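Long-range contacts in monoglyceride lipase (Saccharomyces cerevisiae, PDB 4ZWN), which hydrolyses monoacylglycerols to free fatty acids and glycerol, with a strong preference for monounsaturated substrates, and takes part in breaking down fatty acid ethyl esters: residues 173-178 / 273-278; 199-204 / 231-236; 244-249 / 281-286; 268-273 / 294-299. The protein carries 2 engineered substitutions. One frame throughout, in Å; residues are numbered along the deposited sequence.

In the fold
The four contacts lie in one alpha/beta hydrolase domain. Interactions 1, 3 and 4 form a connected group: interaction 1 touches both others, with centres about 13 and 11 Å away, while interactions 3 and 4 meet where E281 and I284 pack on L294. All three draw on the unit of strand 264-269, helix 277-286 and strand 292-297, and interactions 1 and 4 share T273. Interaction 2 stands apart, its centre about 19 Å from that of interaction 1. Along the chain it closes before interactions 3 and 4 open, and helix 233-248 begins in it and ends in interaction 3. D272, the probable charge-relay aspartate, thus lies where the parts of the chain paired by contacts 1 and 4 adjoin.

Interaction 1: residues 173-178 / 273-278; sequences IILHPH and TINDPK
H176 and I174 pair their backbones with the loop that follows D272, the probable charge-relay aspartate. H176 N donates in an essentially straight bond (3.0 Å, 179°) to I274 O, reaching it from above the carbonyl plane, and D276 N returns a bond to I174 O at 2.9 Å. These two bonds make an isolated bridge between L175 and N275. A water extends it, accepting from I174 N and donating to D276 O.

Both segments then turn into helices, and each supplies its own N-cap: H176 ND1 accepts from H178 N at 3.0 Å, and D276 OD1 accepts from K278 N at 2.9 Å. With CG anti to the backbone N (chi1 -171°), the H176 ring is laid over T273, whose CA forms a CH-pi contact 3.8 Å from the ring centroid; P177 CD covers the opposite face. The NH2 end of the N275 amide is bonded outside the pair, to G170 O and to OG of S144, the probable nucleophile, while the backbone O of N275 accepts from H268 NE2.

The bridge therefore ties the starts of helices 177-182 and 277-286 together beside the active site, with helix 233-248 packed against I174 through Y247 and against L175 through M240.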
loop_
_atom_site.group_PDB
_atom_site.type_symbol
_atom_site.label_atom_id
_atom_site.label_comp_id
_atom_site.label_asym_id
_atom_site.label_seq_id
_atom_site.Cartn_x
_atom_site.Cartn_y
_atom_site.Cartn_z
ATOM N N ILE A 173 -8.687 6.879 2.067
ATOM C CA ILE A 173 -9.617 7.744 1.360
ATOM C C ILE A 173 -10.110 8.821 2.328
ATOM O O ILE A 173 -9.893 10.011 2.102
ATOM C CB ILE A 173 -10.790 6.940 0.764
ATOM C CG1 ILE A 173 -10.258 5.949 -0.278
ATOM C CG2 ILE A 173 -11.808 7.867 0.133
ATOM C CD1 ILE A 173 -11.329 5.153 -1.002
ATOM N N ILE A 174 -10.751 8.401 3.412
ATOM C CA ILE A 174 -11.079 9.315 4.504
ATOM C C ILE A 174 -10.673 8.718 5.843
ATOM O O ILE A 174 -10.875 7.529 6.091
ATOM C CB ILE A 174 -12.583 9.655 4.554
ATOM C CG1 ILE A 174 -13.424 8.383 4.424
ATOM C CG2 ILE A 174 -12.941 10.658 3.474
ATOM C CD1 ILE A 174 -14.881 8.582 4.764
ATOM N N LEU A 175 -10.102 9.548 6.708
ATOM C CA LEU A 175 -9.773 9.113 8.058
ATOM C C LEU A 175 -11.038 8.766 8.836
ATOM O O LEU A 175 -12.098 9.355 8.622
ATOM C CB LEU A 175 -8.982 10.191 8.801
ATOM C CG LEU A 175 -7.603 10.555 8.250
ATOM C CD1 LEU A 175 -6.969 11.656 9.086
ATOM C CD2 LEU A 175 -6.713 9.328 8.214
ATOM N N HIS A 176 -10.911 7.794 9.733
ATOM C CA HIS A 176 -11.977 7.421 10.651
ATOM C C HIS A 176 -12.094 8.476 11.746
ATOM O O HIS A 176 -11.078 9.002 12.199
ATOM C CB HIS A 176 -11.689 6.041 11.249
ATOM C CG HIS A 176 -12.824 5.463 12.035
ATOM N ND1 HIS A 176 -13.104 5.844 13.329
ATOM C CD2 HIS A 176 -13.741 4.519 11.714
ATOM C CE1 HIS A 176 -14.149 5.165 13.770
ATOM N NE2 HIS A 176 -14.555 4.355 12.808
ATOM N N PRO A 177 -13.333 8.795 12.167
ATOM C CA PRO A 177 -13.591 9.812 13.196
ATOM C C PRO A 177 -12.738 9.640 14.454
ATOM O O PRO A 177 -12.319 10.628 15.053
ATOM C CB PRO A 177 -15.073 9.607 13.518
ATOM C CG PRO A 177 -15.651 9.106 12.247
ATOM C CD PRO A 177 -14.587 8.237 11.628
ATOM N N HIS A 178 -12.480 8.394 14.834
ATOM C CA HIS A 178 -11.657 8.101 15.999
ATOM C C HIS A 178 -10.256 8.686 15.854
ATOM O O HIS A 178 -9.690 9.208 16.813
ATOM C CB HIS A 178 -11.574 6.593 16.217
ATOM C CG HIS A 178 -10.726 6.197 17.381
ATOM N ND1 HIS A 178 -9.368 5.982 17.276
ATOM C CD2 HIS A 178 -11.043 5.969 18.679
ATOM C CE1 HIS A 178 -8.886 5.642 18.458
ATOM N NE2 HIS A 178 -9.881 5.626 19.324
ATOM N N THR A 273 -10.170 1.683 12.679
ATOM C CA THR A 273 -10.486 2.990 13.244
ATOM C C THR A 273 -9.436 4.019 12.848
ATOM O O THR A 273 -9.383 5.114 13.406
ATOM C CB THR A 273 -10.594 2.935 14.775
ATOM O OG1 THR A 273 -9.403 2.350 15.317
ATOM C CG2 THR A 273 -11.800 2.106 15.190
ATOM N N ILE A 274 -8.601 3.656 11.879
ATOM C CA ILE A 274 -7.619 4.578 11.323
ATOM C C ILE A 274 -8.150 5.152 10.012
ATOM O O ILE A 274 -8.334 6.361 9.885
ATOM C CB ILE A 274 -6.260 3.889 11.101
ATOM C CG1 ILE A 274 -5.690 3.420 12.443
ATOM C CG2 ILE A 274 -5.284 4.831 10.409
ATOM C CD1 ILE A 274 -4.334 2.757 12.344
ATOM N N ASN A 275 -8.403 4.275 9.043
ATOM C CA ASN A 275 -9.059 4.673 7.802
ATOM C C ASN A 275 -10.500 4.174 7.774
ATOM O O ASN A 275 -10.751 2.979 7.915
ATOM C CB ASN A 275 -8.296 4.143 6.584
ATOM C CG ASN A 275 -6.914 4.754 6.450
ATOM O OD1 ASN A 275 -6.616 5.781 7.059
ATOM N ND2 ASN A 275 -6.064 4.128 5.643
ATOM N N ASP A 276 -11.444 5.091 7.594
ATOM C CA ASP A 276 -12.860 4.744 7.640
ATOM C C ASP A 276 -13.265 3.823 6.494
ATOM O O ASP A 276 -12.989 4.113 5.327
ATOM C CB ASP A 276 -13.718 6.010 7.613
ATOM C CG ASP A 276 -15.087 5.801 8.235
ATOM O OD1 ASP A 276 -15.717 4.756 7.978
ATOM O OD2 ASP A 276 -15.533 6.687 8.992
ATOM N N PRO A 277 -13.926 2.702 6.828
ATOM C CA PRO A 277 -14.494 1.796 5.823
ATOM C C PRO A 277 -15.483 2.500 4.893
ATOM O O PRO A 277 -15.732 2.008 3.792
ATOM C CB PRO A 277 -15.199 0.736 6.671
ATOM C CG PRO A 277 -14.439 0.722 7.951
ATOM C CD PRO A 277 -14.044 2.151 8.191
ATOM N N LYS A 278 -16.029 3.631 5.335
ATOM C CA LYS A 278 -16.944 4.428 4.521
ATOM C C LYS A 278 -16.312 4.840 3.191
ATOM O O LYS A 278 -16.992 4.917 2.171
ATOM C CB LYS A 278 -17.397 5.677 5.287
ATOM C CG LYS A 278 -18.449 5.419 6.366
ATOM C CD LYS A 278 -18.780 6.701 7.138
ATOM C CE LYS A 278 -19.842 6.468 8.206
ATOM N NZ LYS A 278 -19.447 5.412 9.184
HETATM O O HOH W 1 -11.070 5.854 4.040
#

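Interaction 2: residues 199-204 / 231-236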
loop_
_atom_site.group_PDB
_atom_site.type_symbol
_atom_site.label_atom_id
_atom_site.label_comp_id
_atom_site.label_asym_id
_atom_site.label_seq_id
_atom_site.Cartn_x
_atom_site.Cartn_y
_atom_site.Cartn_z
ATOM N N VAL A 199 7.892 21.743 7.424
ATOM C CA VAL A 199 7.774 21.373 8.827
ATOM C C VAL A 199 7.481 19.879 8.939
ATOM O O VAL A 199 6.492 19.386 8.399
ATOM C CB VAL A 199 6.675 22.175 9.544
ATOM C CG1 VAL A 199 6.352 21.549 10.888
ATOM C CG2 VAL A 199 7.108 23.623 9.715
ATOM N N ARG A 200 8.359 19.157 9.623
ATOM C CA ARG A 200 8.206 17.717 9.764
ATOM C C ARG A 200 7.663 17.374 11.144
ATOM O O ARG A 200 7.942 18.070 12.119
ATOM C CB ARG A 200 9.542 17.017 9.498
ATOM C CG ARG A 200 9.889 16.974 8.011
ATOM C CD ARG A 200 11.377 16.836 7.743
ATOM N NE ARG A 200 11.927 15.592 8.265
ATOM C CZ ARG A 200 12.650 15.511 9.375
ATOM N NH1 ARG A 200 12.909 16.607 10.077
ATOM N NH2 ARG A 200 13.115 14.338 9.781
ATOM N N ILE A 201 6.871 16.309 11.221
ATOM C CA ILE A 201 6.160 16.007 12.455
ATOM C C ILE A 201 5.978 14.505 12.695
ATOM O O ILE A 201 5.826 13.723 11.756
ATOM C CB ILE A 201 4.786 16.717 12.463
ATOM C CG1 ILE A 201 4.226 16.783 13.879
ATOM C CG2 ILE A 201 3.803 16.048 11.506
ATOM C CD1 ILE A 201 3.183 17.839 14.042
ATOM N N ASP A 202 6.022 14.118 13.967
ATOM C CA ASP A 202 5.866 12.729 14.387
ATOM C C ASP A 202 4.664 12.602 15.316
ATOM O O ASP A 202 4.701 13.055 16.460
ATOM C CB ASP A 202 7.142 12.233 15.078
ATOM C CG ASP A 202 7.033 10.797 15.566
ATOM O OD1 ASP A 202 6.151 10.054 15.084
ATOM O OD2 ASP A 202 7.843 10.406 16.433
ATOM N N THR A 203 3.598 11.986 14.818
ATOM C CA THR A 203 2.341 11.918 15.555
ATOM C C THR A 203 2.243 10.666 16.415
ATOM O O THR A 203 1.324 10.528 17.221
ATOM C CB THR A 203 1.137 11.961 14.602
ATOM O OG1 THR A 203 1.166 10.816 13.739
ATOM C CG2 THR A 203 1.181 13.226 13.766
ATOM N N GLY A 204 3.191 9.753 16.238
ATOM C CA GLY A 204 3.198 8.518 16.998
ATOM C C GLY A 204 2.309 7.444 16.400
ATOM O O GLY A 204 1.309 7.738 15.742
ATOM N N GLY A 231 6.927 12.900 9.129
ATOM C CA GLY A 231 6.291 13.267 7.879
ATOM C C GLY A 231 6.204 14.776 7.743
ATOM O O GLY A 231 5.903 15.471 8.712
ATOM N N SER A 232 6.475 15.287 6.545
ATOM C CA SER A 232 6.391 16.722 6.300
ATOM C C SER A 232 4.947 17.135 6.049
ATOM O O SER A 232 4.135 16.319 5.619
ATOM C CB SER A 232 7.258 17.124 5.108
ATOM O OG SER A 232 6.669 16.698 3.892
ATOM N N PHE A 233 4.631 18.399 6.317
ATOM C CA PHE A 233 3.290 18.916 6.066
ATOM C C PHE A 233 2.917 18.751 4.594
ATOM O O PHE A 233 1.770 18.449 4.269
ATOM C CB PHE A 233 3.180 20.390 6.476
ATOM C CG PHE A 233 3.034 20.604 7.959
ATOM C CD1 PHE A 233 3.177 19.551 8.845
ATOM C CD2 PHE A 233 2.737 21.862 8.464
ATOM C CE1 PHE A 233 3.041 19.749 10.206
ATOM C CE2 PHE A 233 2.596 22.064 9.823
ATOM C CZ PHE A 233 2.747 21.006 10.695
ATOM N N ARG A 234 3.894 18.945 3.712
ATOM C CA ARG A 234 3.661 18.820 2.278
ATOM C C ARG A 234 3.289 17.383 1.935
ATOM O O ARG A 234 2.321 17.144 1.215
ATOM C CB ARG A 234 4.894 19.275 1.486
ATOM C CG ARG A 234 4.785 19.163 -0.041
ATOM C CD ARG A 234 3.399 19.513 -0.583
ATOM N NE ARG A 234 2.992 20.891 -0.327
ATOM C CZ ARG A 234 1.739 21.324 -0.441
ATOM N NH1 ARG A 234 0.776 20.482 -0.798
ATOM N NH2 ARG A 234 1.444 22.592 -0.194
ATOM N N GLN A 235 4.053 16.434 2.465
ATOM C CA GLN A 235 3.774 15.018 2.260
ATOM C C GLN A 235 2.387 14.650 2.775
ATOM O O GLN A 235 1.586 14.042 2.060
ATOM C CB GLN A 235 4.828 14.153 2.953
ATOM C CG GLN A 235 4.535 12.663 2.887
ATOM C CD GLN A 235 5.388 11.849 3.844
ATOM O OE1 GLN A 235 5.691 12.291 4.948
ATOM N NE2 GLN A 235 5.775 10.651 3.423
ATOM N N ILE A 236 2.115 15.030 4.020
ATOM C CA ILE A 236 0.858 14.692 4.676
ATOM C C ILE A 236 -0.350 15.288 3.948
ATOM O O ILE A 236 -1.335 14.591 3.699
ATOM C CB ILE A 236 0.866 15.158 6.143
ATOM C CG1 ILE A 236 1.976 14.436 6.907
ATOM C CG2 ILE A 236 -0.480 14.896 6.797
ATOM C CD1 ILE A 236 2.226 14.982 8.288
#
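F233 lies at the apolar centre, with V199 over one face of its ring, the two side chains lying side by side and pointing the same way. Placed anti to the backbone N (chi1 167°), CG1 of V199 is displaced toward the rim of that face, in a CH-pi contact 3.9 Å from the ring centroid. I201 approaches the same ring from another direction: its CG2 lies at the edge, near the ring plane, 4.0 Å from F233 CE1. That methyl also reaches I236 CD1 at 3.7 Å, the two isoleucines meeting at about a right angle. Helix 185-191 adds to this cluster, A189 touching F233 and Q186 touching I236.

Around it runs a short antiparallel ladder. I201 and G231 are a hydrogen-bonded pair, I201 N giving to G231 O at 2.8 Å and G231 N to I201 O at 3.0 Å, while R200 and S232 are the neighbouring non-hydrogen-bonded pair. Beyond them F233 N donates to V199 O, also at 3.0 Å, as the chain enters its helix.

At the polar edge S232 OG caps helix 233-248 by accepting from Q235 N at 3.0 Å, and it also bonds to G109 O; R200 NE bonds to K108 O. Backbone bonds thus set the pairing of this two-stranded ribbon, while carbon contacts with F233 and I236 are likely to steady the lean of the following helix.

Interaction 3: residues 244-249 / 281-286; sequences AKLYKN and EKFIRD. Engineered in segment 281-286: R285 (natural residue Gln).
K282 NZ, which donates to Y247 O at 2.8 Å, is gripped a second time by D286 one turn further along its own helix. Its salt bridge to D286 OD2 spans 2.9 Å and uses the syn lone pair of that oxygen. The lysine reaches across as an extended chain that bends only at its end (chi4 -64°), bringing the ammonium to the carbonyl of Y247 in the last turn of helix 233-248. On the way K282 CD passes 3.7 Å from Y247 CE1, the two side chains crossing at about a right angle; the ammonium is too far from the ring for more than a weak cation-pi attraction.

D286 OD2 also accepts from a water at 2.7 Å, and the same water donates to L246 O at 3.0 Å, making a second polar link between the helices. Deeper in, L246 CD1 meets F283 CE1 at 4.1 Å. N249, with positive phi just past the helix, turns its amide to I254 N and Q255 OE1.

The helix segments cross at 59°, their axes 9.7 Å apart. A methionine in place of K282 would probably leave Y247 O and the D286 carboxylate without their shared cation.

A lysine-aspartate pair thus sits at the C-terminal end of helix 233-248: a positive charge meets a carbonyl, Y247 O, in the final turn, where the helix dipole would be expected to attract it, and a carboxylate holds that charge in position.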
loop_
_atom_site.group_PDB
_atom_site.type_symbol
_atom_site.label_atom_id
_atom_site.label_comp_id
_atom_site.label_asym_id
_atom_site.label_seq_id
_atom_site.Cartn_x
_atom_site.Cartn_y
_atom_site.Cartn_z
ATOM N N ALA A 244 -9.148 12.365 -0.232
ATOM C CA ALA A 244 -10.332 13.212 -0.175
ATOM C C ALA A 244 -10.898 13.453 -1.567
ATOM O O ALA A 244 -12.112 13.566 -1.744
ATOM C CB ALA A 244 -10.006 14.537 0.500
ATOM N N LYS A 245 -10.006 13.536 -2.551
ATOM C CA LYS A 245 -10.404 13.743 -3.938
ATOM C C LYS A 245 -11.281 12.595 -4.414
ATOM O O LYS A 245 -12.262 12.800 -5.132
ATOM C CB LYS A 245 -9.173 13.879 -4.839
ATOM C CG LYS A 245 -9.497 13.937 -6.329
ATOM C CD LYS A 245 -8.233 14.049 -7.166
ATOM C CE LYS A 245 -7.273 12.909 -6.856
ATOM N NZ LYS A 245 -5.970 13.061 -7.562
ATOM N N LEU A 246 -10.927 11.384 -4.001
ATOM C CA LEU A 246 -11.694 10.206 -4.371
ATOM C C LEU A 246 -13.038 10.172 -3.648
ATOM O O LEU A 246 -14.044 9.760 -4.220
ATOM C CB LEU A 246 -10.897 8.935 -4.072
ATOM C CG LEU A 246 -9.658 8.733 -4.944
ATOM C CD1 LEU A 246 -8.986 7.401 -4.637
ATOM C CD2 LEU A 246 -10.021 8.835 -6.420
ATOM N N TYR A 247 -13.050 10.615 -2.393
ATOM C CA TYR A 247 -14.259 10.549 -1.577
ATOM C C TYR A 247 -15.307 11.557 -2.027
ATOM O O TYR A 247 -16.502 11.261 -2.043
ATOM C CB TYR A 247 -13.932 10.776 -0.102
ATOM C CG TYR A 247 -15.141 10.640 0.789
ATOM C CD1 TYR A 247 -15.717 9.395 1.019
ATOM C CD2 TYR A 247 -15.713 11.750 1.399
ATOM C CE1 TYR A 247 -16.825 9.259 1.829
ATOM C CE2 TYR A 247 -16.824 11.624 2.213
ATOM C CZ TYR A 247 -17.374 10.375 2.423
ATOM O OH TYR A 247 -18.479 10.238 3.228
ATOM N N LYS A 248 -14.855 12.753 -2.378
ATOM C CA LYS A 248 -15.755 13.781 -2.871
ATOM C C LYS A 248 -16.235 13.431 -4.276
ATOM O O LYS A 248 -17.406 13.626 -4.604
ATOM C CB LYS A 248 -15.070 15.149 -2.852
ATOM C CG LYS A 248 -15.530 16.088 -3.954
ATOM C CD LYS A 248 -15.142 17.527 -3.661
ATOM C CE LYS A 248 -16.060 18.139 -2.615
ATOM N NZ LYS A 248 -17.470 18.189 -3.093
ATOM N N ASN A 249 -15.329 12.893 -5.090
ATOM C CA ASN A 249 -15.636 12.489 -6.462
ATOM C C ASN A 249 -16.322 13.601 -7.249
ATOM O O ASN A 249 -17.398 13.407 -7.816
ATOM C CB ASN A 249 -16.507 11.229 -6.475
ATOM C CG ASN A 249 -16.560 10.570 -7.843
ATOM O OD1 ASN A 249 -15.633 10.704 -8.643
ATOM N ND2 ASN A 249 -17.649 9.859 -8.119
ATOM N N GLU A 281 -16.349 1.813 0.821
ATOM C CA GLU A 281 -17.722 1.521 0.416
ATOM C C GLU A 281 -18.179 2.452 -0.701
ATOM O O GLU A 281 -18.780 2.008 -1.679
ATOM C CB GLU A 281 -18.674 1.627 1.608
ATOM C CG GLU A 281 -18.486 0.536 2.650
ATOM C CD GLU A 281 -19.255 0.807 3.927
ATOM O OE1 GLU A 281 -19.642 1.973 4.157
ATOM O OE2 GLU A 281 -19.470 -0.147 4.702
ATOM N N LYS A 282 -17.880 3.739 -0.560
ATOM C CA LYS A 282 -18.303 4.724 -1.547
ATOM C C LYS A 282 -17.489 4.617 -2.833
ATOM O O LYS A 282 -18.014 4.841 -3.922
ATOM C CB LYS A 282 -18.199 6.138 -0.976
ATOM C CG LYS A 282 -18.757 7.218 -1.892
ATOM C CD LYS A 282 -18.727 8.580 -1.214
ATOM C CE LYS A 282 -19.321 9.664 -2.104
ATOM N NZ LYS A 282 -18.525 9.872 -3.346
ATOM N N PHE A 283 -16.211 4.271 -2.710
ATOM C CA PHE A 283 -15.353 4.145 -3.886
ATOM C C PHE A 283 -15.843 3.037 -4.814
ATOM O O PHE A 283 -15.925 3.229 -6.027
ATOM C CB PHE A 283 -13.898 3.880 -3.486
ATOM C CG PHE A 283 -12.970 3.755 -4.661
ATOM C CD1 PHE A 283 -12.437 4.883 -5.261
ATOM C CD2 PHE A 283 -12.651 2.512 -5.182
ATOM C CE1 PHE A 283 -11.598 4.772 -6.349
ATOM C CE2 PHE A 283 -11.813 2.395 -6.271
ATOM C CZ PHE A 283 -11.285 3.527 -6.855
ATOM N N ILE A 284 -16.165 1.881 -4.240
ATOM C CA ILE A 284 -16.678 0.759 -5.021
ATOM C C ILE A 284 -17.996 1.129 -5.704
ATOM O O ILE A 284 -18.221 0.779 -6.863
ATOM C CB ILE A 284 -16.873 -0.492 -4.141
ATOM C CG1 ILE A 284 -15.527 -0.948 -3.585
ATOM C CG2 ILE A 284 -17.494 -1.627 -4.941
ATOM C CD1 ILE A 284 -14.508 -1.269 -4.665
ATOM N N ARG A 285 -18.852 1.850 -4.987
ATOM C CA ARG A 285 -20.088 2.376 -5.555
ATOM C C ARG A 285 -19.839 3.264 -6.772
ATOM O O ARG A 285 -20.524 3.140 -7.789
ATOM C CB ARG A 285 -20.859 3.169 -4.506
ATOM C CG ARG A 285 -21.745 2.342 -3.614
ATOM C CD ARG A 285 -22.543 3.250 -2.702
ATOM N NE ARG A 285 -23.625 2.535 -2.038
ATOM C CZ ARG A 285 -24.891 2.557 -2.441
ATOM N NH1 ARG A 285 -25.241 3.270 -3.504
ATOM N NH2 ARG A 285 -25.812 1.870 -1.775
ATOM N N ASP A 286 -18.864 4.164 -6.661
ATOM C CA ASP A 286 -18.588 5.129 -7.723
ATOM C C ASP A 286 -17.786 4.529 -8.879
ATOM O O ASP A 286 -17.822 5.046 -9.996
ATOM C CB ASP A 286 -17.834 6.345 -7.165
ATOM C CG ASP A 286 -18.648 7.130 -6.151
ATOM O OD1 ASP A 286 -19.893 7.013 -6.153
ATOM O OD2 ASP A 286 -18.036 7.873 -5.353
HETATM O O HOH W 2 -15.815 7.377 -3.828
#

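Interaction 4: residues 268-273 / 294-299; sequences HGQDDT and LKLYPG
H268 pairs with L296 and G269 with Y297 in parallel register, their CA atoms 5.1 and 4.8 Å apart. H268 bonds to the residues flanking L296, its N donating to K295 O and its O accepting from Y297 N, each at 3.1 Å. Q270 N continues the ladder to Y297 O at 2.9 Å, although it approaches from above the carbonyl plane. Past this point the first strand breaks into a type I turn from G269 to D272, closed by D272 N on G269 O.

Side chains of the strands and of the turn flank the ladder. L296 spreads its two methyls, CD2 resting 3.9 Å from H268 CB and CD1 lying 3.4 Å from Q270 OE1, while the Y297 ring turns its edge to H268 O. Shortening L296 to an alanine is likely to open a gap beside H268 CB, leaving the Q270 side chain freer to turn. At the outer end a water donates to D271 OD1 and accepts from G299 N, bridging the two loops.

The H268 imidazole points off the pair, with ND1 bonded to S280 OG, and D272 OD2 bonds to H302 ND1, consistent with their inferred charge-relay roles. This is the closing beta-alpha-beta unit of the central sheet: helix 277-286 packs on L294 and L296, helix 310-326 on Y297, and strand 292-297 forms one edge of the sheet.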
loop_
_atom_site.group_PDB
_atom_site.type_symbol
_atom_site.label_atom_id
_atom_site.label_comp_id
_atom_site.label_asym_id
_atom_site.label_seq_id
_atom_site.Cartn_x
_atom_site.Cartn_y
_atom_site.Cartn_z
ATOM N N HIS A 268 -10.659 -4.463 3.548
ATOM C CA HIS A 268 -10.702 -3.452 4.588
ATOM C C HIS A 268 -11.232 -4.053 5.876
ATOM O O HIS A 268 -12.325 -4.615 5.884
ATOM C CB HIS A 268 -11.582 -2.284 4.127
ATOM C CG HIS A 268 -11.303 -0.993 4.829
ATOM N ND1 HIS A 268 -11.350 0.224 4.185
ATOM C CD2 HIS A 268 -10.953 -0.724 6.113
ATOM C CE1 HIS A 268 -11.046 1.184 5.036
ATOM N NE2 HIS A 268 -10.800 0.640 6.211
ATOM N N GLY A 269 -10.481 -3.897 6.962
ATOM C CA GLY A 269 -10.931 -4.386 8.251
ATOM C C GLY A 269 -12.163 -3.634 8.712
ATOM O O GLY A 269 -12.216 -2.407 8.625
ATOM N N GLN A 270 -13.161 -4.373 9.181
ATOM C CA GLN A 270 -14.407 -3.772 9.621
ATOM C C GLN A 270 -14.169 -2.881 10.834
ATOM O O GLN A 270 -14.821 -1.850 10.991
ATOM C CB GLN A 270 -15.436 -4.858 9.939
ATOM C CG GLN A 270 -16.797 -4.319 10.357
ATOM C CD GLN A 270 -17.494 -3.561 9.244
ATOM O OE1 GLN A 270 -17.954 -4.153 8.267
ATOM N NE2 GLN A 270 -17.580 -2.242 9.389
ATOM N N ASP A 271 -13.219 -3.274 11.678
ATOM C CA ASP A 271 -12.937 -2.534 12.906
ATOM C C ASP A 271 -11.807 -1.525 12.732
ATOM O O ASP A 271 -11.233 -1.051 13.716
ATOM C CB ASP A 271 -12.596 -3.499 14.040
ATOM C CG ASP A 271 -13.736 -4.436 14.365
ATOM O OD1 ASP A 271 -14.888 -4.116 14.000
ATOM O OD2 ASP A 271 -13.483 -5.490 14.988
ATOM N N ASP A 272 -11.489 -1.202 11.484
ATOM C CA ASP A 272 -10.461 -0.213 11.189
ATOM C C ASP A 272 -10.896 1.162 11.697
ATOM O O ASP A 272 -11.872 1.734 11.213
ATOM C CB ASP A 272 -10.178 -0.169 9.684
ATOM C CG ASP A 272 -8.923 0.617 9.338
ATOM O OD1 ASP A 272 -8.484 1.458 10.151
ATOM O OD2 ASP A 272 -8.380 0.399 8.236
ATOM N N THR A 273 -10.170 1.683 12.679
ATOM C CA THR A 273 -10.486 2.990 13.244
ATOM C C THR A 273 -9.436 4.019 12.848
ATOM O O THR A 273 -9.383 5.114 13.406
ATOM C CB THR A 273 -10.594 2.935 14.775
ATOM O OG1 THR A 273 -9.403 2.350 15.317
ATOM C CG2 THR A 273 -11.800 2.106 15.190
ATOM N N LEU A 294 -15.840 -5.066 -2.894
ATOM C CA LEU A 294 -15.345 -4.703 -1.573
ATOM C C LEU A 294 -15.529 -5.861 -0.599
ATOM O O LEU A 294 -16.613 -6.439 -0.505
ATOM C CB LEU A 294 -16.063 -3.462 -1.042
ATOM C CG LEU A 294 -15.852 -3.164 0.446
ATOM C CD1 LEU A 294 -14.397 -2.820 0.737
ATOM C CD2 LEU A 294 -16.767 -2.049 0.903
ATOM N N LYS A 295 -14.465 -6.206 0.115
ATOM C CA LYS A 295 -14.549 -7.203 1.175
ATOM C C LYS A 295 -14.248 -6.570 2.530
ATOM O O LYS A 295 -13.198 -5.955 2.728
ATOM C CB LYS A 295 -13.590 -8.368 0.911
ATOM C CG LYS A 295 -14.062 -9.339 -0.162
ATOM C CD LYS A 295 -13.160 -10.567 -0.238
ATOM C CE LYS A 295 -13.623 -11.538 -1.315
ATOM N NZ LYS A 295 -15.022 -11.995 -1.078
ATOM N N LEU A 296 -15.190 -6.711 3.455
ATOM C CA LEU A 296 -15.014 -6.223 4.814
ATOM C C LEU A 296 -14.771 -7.406 5.735
ATOM O O LEU A 296 -15.430 -8.440 5.610
ATOM C CB LEU A 296 -16.238 -5.424 5.267
ATOM C CG LEU A 296 -16.507 -4.133 4.492
ATOM C CD1 LEU A 296 -17.797 -3.479 4.954
ATOM C CD2 LEU A 296 -15.338 -3.176 4.651
ATOM N N TYR A 297 -13.827 -7.261 6.660
ATOM C CA TYR A 297 -13.449 -8.379 7.519
ATOM C C TYR A 297 -13.743 -8.106 8.990
ATOM O O TYR A 297 -13.117 -7.243 9.606
ATOM C CB TYR A 297 -11.970 -8.712 7.325
ATOM C CG TYR A 297 -11.651 -9.195 5.930
ATOM C CD1 TYR A 297 -11.663 -10.548 5.623
ATOM C CD2 TYR A 297 -11.352 -8.295 4.914
ATOM C CE1 TYR A 297 -11.377 -10.996 4.346
ATOM C CE2 TYR A 297 -11.066 -8.731 3.634
ATOM C CZ TYR A 297 -11.081 -10.083 3.356
ATOM O OH TYR A 297 -10.797 -10.525 2.086
ATOM N N PRO A 298 -14.660 -8.866 9.542
ATOM C CA PRO A 298 -15.053 -8.726 10.933
ATOM C C PRO A 298 -13.950 -9.089 11.879
ATOM O O PRO A 298 -13.286 -10.064 11.692
ATOM C CB PRO A 298 -16.182 -9.718 11.058
ATOM C CG PRO A 298 -16.720 -9.818 9.701
ATOM C CD PRO A 298 -15.546 -9.766 8.818
ATOM N N GLY A 299 -13.756 -8.271 12.895
ATOM C CA GLY A 299 -12.711 -8.480 13.857
ATOM C C GLY A 299 -11.371 -7.992 13.412
ATOM O O GLY A 299 -10.415 -8.068 14.124
HETATM O O HOH W 3 -16.148 -6.594 13.151
#